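Local coordinates for protein paenibacillus xanthan lyase (Paenibacillus, PDB 6F2P) that probably cleaves the polysaccharide xanthan by beta-elimination, releasing the terminal mannose of its side chains, at residues 57-61 with 72-77; 123-128 with 170-174. All blocks are in the same frame, centred on the assembly; numbering follows the deposited sequence.

Contact 1 of 2, residues 57-61 with 72-77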
loop_
_atom_site.group_PDB
_atom_site.type_symbol
_atom_site.label_atom_id
_atom_site.label_comp_id
_atom_site.label_asym_id
_atom_site.label_seq_id
_atom_site.Cartn_x
_atom_site.Cartn_y
_atom_site.Cartn_z
ATOM N N LEU A 57 30.617 0.946 41.159
ATOM C CA LEU A 57 30.545 2.375 41.475
ATOM C C LEU A 57 29.190 2.772 42.041
ATOM O O LEU A 57 29.065 3.787 42.723
ATOM C CB LEU A 57 30.874 3.234 40.253
ATOM C CG LEU A 57 32.248 3.019 39.619
ATOM C CD1 LEU A 57 32.502 4.078 38.563
ATOM C CD2 LEU A 57 33.368 3.010 40.654
ATOM N N TRP A 58 28.169 1.984 41.719
ATOM C CA TRP A 58 26.848 2.154 42.303
ATOM C C TRP A 58 26.303 0.768 42.569
ATOM O O TRP A 58 26.654 -0.177 41.868
ATOM C CB TRP A 58 25.909 2.901 41.362
ATOM C CG TRP A 58 26.126 4.370 41.332
ATOM C CD1 TRP A 58 25.523 5.302 42.124
ATOM C CD2 TRP A 58 26.998 5.091 40.453
ATOM N NE1 TRP A 58 25.973 6.558 41.801
ATOM C CE2 TRP A 58 26.881 6.457 40.778
ATOM C CE3 TRP A 58 27.878 4.712 39.433
ATOM C CZ2 TRP A 58 27.609 7.452 40.114
ATOM C CZ3 TRP A 58 28.602 5.699 38.774
ATOM C CH2 TRP A 58 28.464 7.052 39.122
ATOM N N ASN A 59 25.455 0.646 43.583
ATOM C CA ASN A 59 24.864 -0.639 43.912
ATOM C C ASN A 59 23.826 -1.070 42.884
ATOM O O ASN A 59 23.593 -2.259 42.675
ATOM C CB ASN A 59 24.252 -0.610 45.314
ATOM C CG ASN A 59 25.248 -1.003 46.389
ATOM O OD1 ASN A 59 26.162 -1.805 46.147
ATOM N ND2 ASN A 59 25.079 -0.443 47.584
ATOM N N ASP A 60 23.209 -0.100 42.225
ATOM C CA ASP A 60 22.173 -0.413 41.257
ATOM C C ASP A 60 22.801 -0.888 39.950
ATOM O O ASP A 60 22.107 -1.091 38.948
ATOM C CB ASP A 60 21.251 0.793 41.035
ATOM C CG ASP A 60 21.908 1.915 40.232
ATOM O OD1 ASP A 60 23.137 1.886 40.001
ATOM O OD2 ASP A 60 21.181 2.853 39.839
ATOM N N ALA A 61 24.121 -1.037 39.968
ATOM C CA ALA A 61 24.854 -1.493 38.799
ATOM C C ALA A 61 25.980 -2.422 39.204
ATOM O O ALA A 61 27.148 -2.081 39.029
ATOM C CB ALA A 61 25.403 -0.308 38.024
ATOM N N THR A 72 24.807 1.530 32.664
ATOM C CA THR A 72 24.207 2.234 33.795
ATOM C C THR A 72 25.248 3.074 34.515
ATOM O O THR A 72 25.010 4.248 34.827
ATOM C CB THR A 72 23.575 1.259 34.793
ATOM O OG1 THR A 72 22.758 0.328 34.082
ATOM C CG2 THR A 72 22.713 1.999 35.790
ATOM N N THR A 73 26.406 2.468 34.761
ATOM C CA THR A 73 27.490 3.153 35.443
ATOM C C THR A 73 27.901 4.392 34.660
ATOM O O THR A 73 27.986 5.490 35.228
ATOM C CB THR A 73 28.712 2.229 35.631
ATOM O OG1 THR A 73 28.343 1.091 36.423
ATOM C CG2 THR A 73 29.841 2.974 36.306
ATOM N N TYR A 74 28.138 4.220 33.354
ATOM C CA TYR A 74 28.605 5.328 32.522
ATOM C C TYR A 74 27.545 6.407 32.356
ATOM O O TYR A 74 27.876 7.583 32.234
ATOM C CB TYR A 74 29.089 4.852 31.159
ATOM C CG TYR A 74 30.487 4.282 31.158
ATOM C CD1 TYR A 74 31.551 4.985 31.705
ATOM C CD2 TYR A 74 30.745 3.035 30.605
ATOM C CE1 TYR A 74 32.844 4.454 31.703
ATOM C CE2 TYR A 74 32.021 2.502 30.597
ATOM C CZ TYR A 74 33.065 3.211 31.147
ATOM O OH TYR A 74 34.330 2.669 31.133
ATOM N N ARG A 75 26.273 6.027 32.356
ATOM C CA ARG A 75 25.228 7.047 32.310
ATOM C C ARG A 75 25.226 7.874 33.595
ATOM O O ARG A 75 25.103 9.105 33.550
ATOM C CB ARG A 75 23.849 6.442 32.026
ATOM C CG ARG A 75 23.759 5.819 30.650
ATOM C CD ARG A 75 22.364 5.362 30.256
ATOM N NE ARG A 75 22.335 5.062 28.825
ATOM C CZ ARG A 75 21.271 4.630 28.155
ATOM N NH1 ARG A 75 20.119 4.436 28.784
ATOM N NH2 ARG A 75 21.363 4.394 26.847
ATOM N N HIS A 76 25.379 7.202 34.735
ATOM C CA HIS A 76 25.479 7.900 36.014
ATOM C C HIS A 76 26.647 8.879 35.998
ATOM O O HIS A 76 26.471 10.058 36.327
ATOM C CB HIS A 76 25.619 6.915 37.168
ATOM C CG HIS A 76 24.394 6.099 37.412
ATOM N ND1 HIS A 76 23.190 6.366 36.800
ATOM C CD2 HIS A 76 24.181 5.017 38.202
ATOM C CE1 HIS A 76 22.286 5.479 37.199
ATOM N NE2 HIS A 76 22.870 4.656 38.051
ATOM N N LEU A 77 27.827 8.389 35.603
ATOM C CA LEU A 77 29.002 9.246 35.406
ATOM C C LEU A 77 28.738 10.402 34.435
ATOM O O LEU A 77 29.143 11.540 34.684
ATOM C CB LEU A 77 30.201 8.428 34.929
ATOM C CG LEU A 77 30.844 7.539 35.992
ATOM C CD1 LEU A 77 31.845 6.591 35.366
ATOM C CD2 LEU A 77 31.509 8.393 37.069
HETATM O O HOH W 1 28.636 0.047 39.255
HETATM O O HOH W 2 22.400 -1.609 35.987
#
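His76 meets Asp60 and Trp58 at once, and so fixes the loop 57-61 to helix 68-85 in the N-terminal helical domain. Its NE2 donates to OD2 of Asp60 at 3.0 Å, with an N-H...O angle of 160°. The oxygen uses its syn lone pair and lies near the imidazole plane. Asp60 OD1 takes a second, weak share of the same N-H, 3.4 Å from His76 NE2. Asp60 CG sits between its own backbone N and carbonyl carbon (chi1 73°), and this swings the carboxylate to the ring, nearly coplanar with it.

The edge of the imidazole points at the face of the Trp58 pyrrole ring, with the planes 75° apart. His76 CB rests over the six-membered ring, 3.5 Å from its centroid. Trp58 NE1 is satisfied by the backbone O of Tyr44, whose own ring stacks on His76. Leu57 CD1 and Thr73 CG2 pack beside the indole. Leu77 CD2 touches Trp58 CH2, and its CD1 meets Leu57 CD1.

Two waters bridge loop and helix. Water 1 accepts from Leu57 N at 2.9 Å. Water 1 donates to Ala61 O and, at 3.0 Å, to Thr73 OG1. Water 2 donates to Asp60 O and, at 2.7 Å, to Thr72 OG1. Both threonine hydroxyls also bond back along the helix, Thr72 to Thr68 O and Thr73 to Ser69 O. Trp58 O accepts from Ala61 N in a type I turn.

A good and a weak bond from His76 NE2 to Asp60 and two water bridges join loop to helix. The neighbouring carboxylate would probably favour a protonated, positively charged His76.

Contact 2 of 2, residues 123-128 with 170-174. With CA (calcium ion), chain F.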
loop_
_atom_site.group_PDB
_atom_site.type_symbol
_atom_site.label_atom_id
_atom_site.label_comp_id
_atom_site.label_asym_id
_atom_site.label_seq_id
_atom_site.Cartn_x
_atom_site.Cartn_y
_atom_site.Cartn_z
ATOM N N TRP A 123 25.945 -8.261 24.567
ATOM C CA TRP A 123 26.925 -7.571 23.736
ATOM C C TRP A 123 26.663 -6.070 23.630
ATOM O O TRP A 123 27.589 -5.263 23.555
ATOM C CB TRP A 123 26.911 -8.173 22.331
ATOM C CG TRP A 123 25.661 -7.827 21.557
ATOM C CD1 TRP A 123 24.471 -8.492 21.583
ATOM C CD2 TRP A 123 25.481 -6.717 20.663
ATOM N NE1 TRP A 123 23.563 -7.873 20.756
ATOM C CE2 TRP A 123 24.157 -6.782 20.181
ATOM C CE3 TRP A 123 26.310 -5.679 20.222
ATOM C CZ2 TRP A 123 23.641 -5.845 19.282
ATOM C CZ3 TRP A 123 25.796 -4.750 19.330
ATOM C CH2 TRP A 123 24.473 -4.840 18.870
ATOM N N TRP A 124 25.390 -5.707 23.628
ATOM C CA TRP A 124 24.980 -4.348 23.331
ATOM C C TRP A 124 25.617 -3.317 24.266
ATOM O O TRP A 124 25.997 -2.223 23.841
ATOM C CB TRP A 124 23.454 -4.252 23.372
ATOM C CG TRP A 124 22.951 -2.968 22.857
ATOM C CD1 TRP A 124 22.637 -2.675 21.564
ATOM C CD2 TRP A 124 22.721 -1.776 23.608
ATOM N NE1 TRP A 124 22.221 -1.373 21.463
ATOM C CE2 TRP A 124 22.261 -0.797 22.706
ATOM C CE3 TRP A 124 22.856 -1.440 24.958
ATOM C CZ2 TRP A 124 21.932 0.494 23.107
ATOM C CZ3 TRP A 124 22.528 -0.151 25.356
ATOM C CH2 TRP A 124 22.073 0.799 24.431
ATOM N N HIS A 125 25.742 -3.668 25.540
ATOM C CA HIS A 125 26.282 -2.726 26.518
ATOM C C HIS A 125 27.787 -2.493 26.339
ATOM O O HIS A 125 28.299 -1.410 26.637
ATOM C CB HIS A 125 25.941 -3.168 27.937
ATOM C CG HIS A 125 24.469 -3.256 28.191
ATOM N ND1 HIS A 125 23.661 -2.143 28.260
ATOM C CD2 HIS A 125 23.655 -4.323 28.368
ATOM C CE1 HIS A 125 22.413 -2.519 28.477
ATOM N NE2 HIS A 125 22.381 -3.838 28.543
ATOM N N TRP A 126 28.483 -3.495 25.811
ATOM C CA TRP A 126 29.910 -3.370 25.558
ATOM C C TRP A 126 30.187 -2.547 24.304
ATOM O O TRP A 126 31.075 -1.694 24.289
ATOM C CB TRP A 126 30.556 -4.756 25.451
ATOM C CG TRP A 126 30.407 -5.548 26.722
ATOM C CD1 TRP A 126 29.502 -6.538 26.973
ATOM C CD2 TRP A 126 31.167 -5.385 27.928
ATOM N NE1 TRP A 126 29.659 -7.010 28.253
ATOM C CE2 TRP A 126 30.673 -6.317 28.862
ATOM C CE3 TRP A 126 32.222 -4.546 28.306
ATOM C CZ2 TRP A 126 31.200 -6.436 30.146
ATOM C CZ3 TRP A 126 32.744 -4.668 29.588
ATOM C CH2 TRP A 126 32.230 -5.602 30.488
ATOM N N GLN A 127 29.403 -2.779 23.259
ATOM C CA GLN A 127 29.724 -2.218 21.953
ATOM C C GLN A 127 29.011 -0.904 21.637
ATOM O O GLN A 127 29.435 -0.160 20.755
ATOM C CB GLN A 127 29.450 -3.256 20.866
ATOM C CG GLN A 127 30.133 -4.591 21.123
ATOM C CD GLN A 127 29.995 -5.559 19.968
ATOM O OE1 GLN A 127 30.060 -6.766 20.156
ATOM N NE2 GLN A 127 29.810 -5.032 18.763
ATOM N N ILE A 128 27.937 -0.608 22.354
ATOM C CA ILE A 128 27.142 0.564 22.028
ATOM C C ILE A 128 26.793 1.413 23.246
ATOM O O ILE A 128 27.181 2.575 23.316
ATOM C CB ILE A 128 25.856 0.165 21.282
ATOM C CG1 ILE A 128 26.214 -0.432 19.912
ATOM C CG2 ILE A 128 24.922 1.362 21.151
ATOM C CD1 ILE A 128 25.047 -0.984 19.152
ATOM N N ASN A 170 21.431 -0.668 14.951
ATOM C CA ASN A 170 22.735 -1.050 15.468
ATOM C C ASN A 170 23.837 -0.451 14.621
ATOM O O ASN A 170 24.883 -0.033 15.130
ATOM C CB ASN A 170 22.896 -2.567 15.498
ATOM C CG ASN A 170 22.005 -3.222 16.512
ATOM O OD1 ASN A 170 21.622 -2.612 17.521
ATOM N ND2 ASN A 170 21.674 -4.481 16.262
ATOM N N ARG A 171 23.593 -0.429 13.315
ATOM C CA ARG A 171 24.580 0.072 12.384
ATOM C C ARG A 171 24.764 1.561 12.594
ATOM O O ARG A 171 25.885 2.071 12.550
ATOM C CB ARG A 171 24.151 -0.199 10.958
ATOM C CG ARG A 171 25.137 0.320 9.934
ATOM C CD ARG A 171 24.771 -0.112 8.527
ATOM N NE ARG A 171 25.856 0.206 7.622
ATOM C CZ ARG A 171 26.806 -0.652 7.269
ATOM N NH1 ARG A 171 27.773 -0.261 6.448
ATOM N NH2 ARG A 171 26.783 -1.898 7.727
ATOM N N LEU A 172 23.655 2.253 12.829
ATOM C CA LEU A 172 23.694 3.677 13.115
ATOM C C LEU A 172 24.532 3.933 14.357
ATOM O O LEU A 172 25.440 4.771 14.354
ATOM C CB LEU A 172 22.283 4.214 13.329
ATOM C CG LEU A 172 22.210 5.644 13.855
ATOM C CD1 LEU A 172 22.926 6.591 12.912
ATOM C CD2 LEU A 172 20.762 6.053 14.019
ATOM N N TRP A 173 24.228 3.191 15.415
ATOM C CA TRP A 173 24.919 3.359 16.681
ATOM C C TRP A 173 26.386 2.998 16.572
ATOM O O TRP A 173 27.229 3.635 17.202
ATOM C CB TRP A 173 24.249 2.529 17.760
ATOM C CG TRP A 173 22.868 2.977 18.001
ATOM C CD1 TRP A 173 22.393 4.248 17.893
ATOM C CD2 TRP A 173 21.756 2.159 18.369
ATOM N NE1 TRP A 173 21.052 4.279 18.181
ATOM C CE2 TRP A 173 20.634 3.007 18.478
ATOM C CE3 TRP A 173 21.599 0.787 18.624
ATOM C CZ2 TRP A 173 19.369 2.531 18.837
ATOM C CZ3 TRP A 173 20.337 0.312 18.976
ATOM C CH2 TRP A 173 19.241 1.185 19.078
ATOM N N GLU A 174 26.686 1.969 15.789
ATOM C CA GLU A 174 28.071 1.656 15.468
ATOM C C GLU A 174 28.722 2.915 14.923
ATOM O O GLU A 174 29.802 3.320 15.368
ATOM C CB GLU A 174 28.149 0.553 14.411
ATOM C CG GLU A 174 27.992 -0.860 14.925
ATOM C CD GLU A 174 28.055 -1.881 13.801
ATOM O OE1 GLU A 174 27.300 -1.738 12.820
ATOM O OE2 GLU A 174 28.865 -2.823 13.887
HETATM CA CA CA F . 30.890 -3.178 15.283
HETATM O O HOH W 3 33.041 -4.206 14.665
HETATM O O HOH W 4 28.835 -3.636 16.722
HETATM O O HOH W 5 31.697 -4.418 17.246
HETATM O O HOH W 6 30.490 -5.405 14.795
#
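Glu174 OE2 binds a calcium ion at 2.5 Å and also accepts from the backbone N of Thr165. Gln161 OE1, Ser163 O and four waters complete the metal site. The setting is the helical domain of a family 8 polysaccharide lyase, probably an alpha/alpha toroid as in its relatives. Helices 123-141 and 168-184 run side by side here; the axes of segments 123-128 and 170-174 come within 11.0 Å at 34°. No hydrogen bond joins these segments; the contact is packing by three tryptophans, Ile128 and Asn170.

The edge of Trp123 meets the amide of Asn170, with the planes almost perpendicular; Trp123 CH2 lies 3.8 Å from Asn170 CG. Asn170 OD1 also approaches Ile128 CD1. Replacing Asn170 with an alanine would probably open a gap at the Trp123 edge and allow that indole to shift.

The Trp124 indole leaves opposite its main-chain nitrogen (chi1 -170°), which carries it across to Trp173. Those two rings meet obliquely, and Trp124 NE1 is 3.5 Å from Trp173 CZ3. Glu232 of helix 229-244 also touches Trp173. Ile128 CG2 lies over one face of the Trp124 indole and against Trp173 CB at 3.6 Å.

From the N terminus, the chain leaves helix 28-46 and enters the loop holding 57-61. Contact 1 closes over ten intervening residues, the last four the first turn of helix 68-85. Contact 2 opens later and spans 41 residues, among them the rest of helix 123-141 and helix 147-160. The two are in series, neither nested nor crossed, about 18 Å between centres and not touching. Helix 68-85, which carries one side of contact 1, also meets helix 123-141 through Tyr74, Leu77 and Thr71. Contact 1 ties the early loop to helix 68-85, contact 2 ties helix 123-141 to helix 168-184, and that helix packing links the two within the N-terminal helical domain.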